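PDB 4XLG: structure-specific endonuclease subunit SLX1 from Candida glabrata, which probably acts as the catalytic subunit of the SLX1-SLX4 endonuclease, cutting branched DNA near junctions during repair and recombination. Local coordinates for residues B[166-171]-B[180-185]. The protein carries 1 engineered substitution. Numbering follows the deposited sequence. Where two conformers were deposited one is given.
Sequences DALTEI and MDVNEK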
ATOM      1  N   ASP B 166     -10.811 -19.442  -9.795  1.00 35.06           N
ATOM      2  CA  ASP B 166     -11.110 -20.641  -8.985  1.00 35.79           C
ATOM      3  C   ASP B 166     -11.229 -20.349  -7.477  1.00 29.14           C
ATOM      4  O   ASP B 166     -10.976 -21.216  -6.649  1.00 26.74           O
ATOM      5  CB  ASP B 166     -10.043 -21.726  -9.192  1.00 37.78           C
ATOM      6  CG  ASP B 166      -9.891 -22.128 -10.641  1.00 49.92           C
ATOM      7  OD1 ASP B 166     -10.909 -22.206 -11.378  1.00 49.44           O
ATOM      8  OD2 ASP B 166      -8.720 -22.345 -11.028  1.00 53.43           O
ATOM      9  N   ALA B 167     -11.615 -19.121  -7.125  1.00 28.53           N
ATOM     10  CA  ALA B 167     -11.955 -18.778  -5.731  1.00 26.50           C
ATOM     11  C   ALA B 167     -12.938 -19.794  -5.161  1.00 26.12           C
ATOM     12  O   ALA B 167     -13.845 -20.292  -5.877  1.00 26.91           O
ATOM     13  CB  ALA B 167     -12.577 -17.364  -5.653  1.00 25.03           C
ATOM     14  N   LEU B 168     -12.783 -20.092  -3.883  1.00 25.35           N
ATOM     15  CA  LEU B 168     -13.753 -20.950  -3.199  1.00 28.50           C
ATOM     16  C   LEU B 168     -15.107 -20.243  -3.078  1.00 31.36           C
ATOM     17  O   LEU B 168     -15.204 -19.034  -3.100  1.00 27.88           O
ATOM     18  CB  LEU B 168     -13.240 -21.335  -1.804  1.00 25.45           C
ATOM     19  CG  LEU B 168     -11.938 -22.135  -1.901  1.00 28.64           C
ATOM     20  CD1 LEU B 168     -11.617 -22.754  -0.551  1.00 25.70           C
ATOM     21  CD2 LEU B 168     -12.030 -23.191  -3.083  1.00 32.75           C
ATOM     22  N   THR B 169     -16.153 -21.021  -2.895  1.00 30.30           N
ATOM     23  CA  THR B 169     -17.467 -20.439  -2.722  1.00 33.34           C
ATOM     24  C   THR B 169     -18.051 -20.855  -1.370  1.00 31.13           C
ATOM     25  O   THR B 169     -17.470 -20.548  -0.329  1.00 30.28           O
ATOM     26  CB  THR B 169     -18.400 -20.833  -3.894  1.00 37.45           C
ATOM     27  OG1 THR B 169     -18.436 -22.262  -4.053  1.00 37.90           O
ATOM     28  CG2 THR B 169     -17.865 -20.194  -5.202  1.00 40.09           C
ATOM     29  N   GLU B 170     -19.205 -21.520  -1.364  1.00 32.69           N
ATOM     30  CA  GLU B 170     -19.740 -21.897  -0.053  1.00 33.87           C
ATOM     31  C   GLU B 170     -18.817 -22.975   0.566  1.00 32.04           C
ATOM     32  O   GLU B 170     -18.425 -23.922  -0.094  1.00 34.62           O
ATOM     33  CB  GLU B 170     -21.191 -22.413  -0.156  1.00 37.19           C
ATOM     34  CG  GLU B 170     -21.842 -22.591   1.227  1.00 47.31           C
ATOM     35  CD  GLU B 170     -23.354 -22.910   1.166  1.00 59.23           C
ATOM     36  N   ILE B 171     -18.507 -22.831   1.842  1.00 27.93           N
ATOM     37  CA  ILE B 171     -17.582 -23.735   2.509  1.00 26.15           C
ATOM     38  C   ILE B 171     -18.336 -24.934   3.090  1.00 31.38           C
ATOM     39  O   ILE B 171     -19.355 -24.744   3.775  1.00 29.53           O
ATOM     40  CB  ILE B 171     -16.808 -22.988   3.616  1.00 28.38           C
ATOM     41  CG1 ILE B 171     -15.925 -21.872   2.993  1.00 29.95           C
ATOM     42  CG2 ILE B 171     -15.937 -23.964   4.475  1.00 24.12           C
ATOM     43  CD1 ILE B 171     -15.002 -22.345   1.810  1.00 25.44           C
ATOM     44  N   MET B 180     -10.125 -30.201   5.274  1.00 22.39           N
ATOM     45  CA  MET B 180      -8.759 -30.305   4.693  0.54 21.99           C
ATOM     46  C   MET B 180      -8.735 -29.834   3.263  1.00 23.28           C
ATOM     47  O   MET B 180      -7.786 -29.200   2.821  1.00 24.00           O
ATOM     48  CB  MET B 180      -8.244 -31.745   4.710  0.54 22.63           C
ATOM     49  CG  MET B 180      -8.150 -32.347   6.099  0.54 28.07           C
ATOM     50  SD  MET B 180      -7.166 -33.855   6.249  0.54 51.23           S
ATOM     51  CE  MET B 180      -6.136 -33.771   4.758  0.54 31.11           C
ATOM     52  N   ASP B 181      -9.771 -30.215   2.520  1.00 21.41           N
ATOM     53  CA  ASP B 181      -9.870 -29.844   1.082  1.00 24.81           C
ATOM     54  C   ASP B 181      -9.932 -28.296   0.969  1.00 23.27           C
ATOM     55  O   ASP B 181      -9.293 -27.688   0.112  1.00 24.81           O
ATOM     56  CB  ASP B 181     -11.110 -30.462   0.472  1.00 27.63           C
ATOM     57  CG  ASP B 181     -11.344 -30.043  -1.000  1.00 40.70           C
ATOM     58  OD1 ASP B 181     -10.493 -30.377  -1.838  1.00 41.13           O
ATOM     59  OD2 ASP B 181     -12.389 -29.402  -1.315  1.00 51.11           O
ATOM     60  N   VAL B 182     -10.745 -27.674   1.826  1.00 21.40           N
ATOM     61  CA  VAL B 182     -10.819 -26.200   1.818  1.00 19.91           C
ATOM     62  C   VAL B 182      -9.451 -25.570   2.117  1.00 23.32           C
ATOM     63  O   VAL B 182      -8.979 -24.668   1.391  1.00 20.79           O
ATOM     64  CB  VAL B 182     -11.918 -25.676   2.831  1.00 20.72           C
ATOM     65  CG1 VAL B 182     -11.806 -24.105   2.979  1.00 23.18           C
ATOM     66  CG2 VAL B 182     -13.303 -26.138   2.373  1.00 23.06           C
ATOM     67  N   ASN B 183      -8.767 -26.091   3.131  1.00 18.74           N
ATOM     68  CA  ASN B 183      -7.470 -25.572   3.542  1.00 19.30           C
ATOM     69  C   ASN B 183      -6.467 -25.731   2.363  1.00 21.73           C
ATOM     70  O   ASN B 183      -5.747 -24.766   2.020  1.00 22.40           O
ATOM     71  CB  ASN B 183      -7.019 -26.315   4.786  1.00 21.71           C
ATOM     72  CG  ASN B 183      -5.601 -26.015   5.226  1.00 22.36           C
ATOM     73  OD1 ASN B 183      -4.976 -26.914   5.760  1.00 25.28           O
ATOM     74  ND2 ASN B 183      -5.088 -24.792   5.057  1.00 21.58           N
ATOM     75  N   GLU B 184      -6.452 -26.918   1.749  1.00 20.95           N
ATOM     76  CA  GLU B 184      -5.459 -27.131   0.667  1.00 20.62           C
ATOM     77  C   GLU B 184      -5.743 -26.238  -0.533  1.00 24.27           C
ATOM     78  O   GLU B 184      -4.801 -25.695  -1.149  1.00 22.46           O
ATOM     79  CB  GLU B 184      -5.455 -28.607   0.226  1.00 24.39           C
ATOM     80  CG  GLU B 184      -4.848 -29.429   1.341  1.00 30.68           C
ATOM     81  N   LYS B 185      -7.020 -26.098  -0.899  1.00 21.51           N
ATOM     82  CA  LYS B 185      -7.355 -25.267  -2.064  0.51 22.39           C
ATOM     83  C   LYS B 185      -7.073 -23.805  -1.780  1.00 21.42           C
ATOM     84  O   LYS B 185      -6.532 -23.089  -2.644  1.00 20.73           O
ATOM     85  CB  LYS B 185      -8.821 -25.437  -2.486  0.51 23.59           C
ATOM     86  CG  LYS B 185      -9.075 -26.746  -3.288  0.51 26.70           C
ATOM     87  CD  LYS B 185     -10.561 -26.910  -3.602  0.51 31.44           C
ATOM     88  CE  LYS B 185     -10.811 -28.043  -4.604  0.51 36.00           C
ATOM     89  NZ  LYS B 185     -10.023 -29.255  -4.265  0.51 40.50           N
TER
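In the mixed sheet that includes the GIY-YIG strands 12-18, 25-30 and 60-67, the end of edge strand 160-168 and the loop after it pack against an early turn of the long helix 176-213, where Leu168 and Ile171 close on Val182 in a small apolar cluster. Val182 CG1 serves both, lying 3.8 Å from Leu168 CD1 and equally far from Ile171 CD1. Val182 CG2 meets Ile171 alone, resting against its CG2 at 4.0 Å. Chi1 of Ile171 (-64°) sets CG1 beside the backbone N, and from there CD1 reaches Val182 although the CB of Ile171 does not point at the helix. One turn along, Leu168 CD2 lies 4.0 Å from Lys185 CB and as close to Lys185 CD, the two side chains crossing nearly at right angles. Lys185 then bends at chi4 (45°), and its NZ reaches Asp181 OD1 at 2.7 Å on the syn side, somewhat out of the carboxylate plane, in a salt bridge within the helix. Buried Val182 also touches Ile19. Leu168 and Ile171 also touch Asn134, in a loop, and Glu61 of strand 60-67, and backbone hydrogen bonds tie Leu168 to Phe133 and Gln135, between strand 129-132 and the start of helix 135-143.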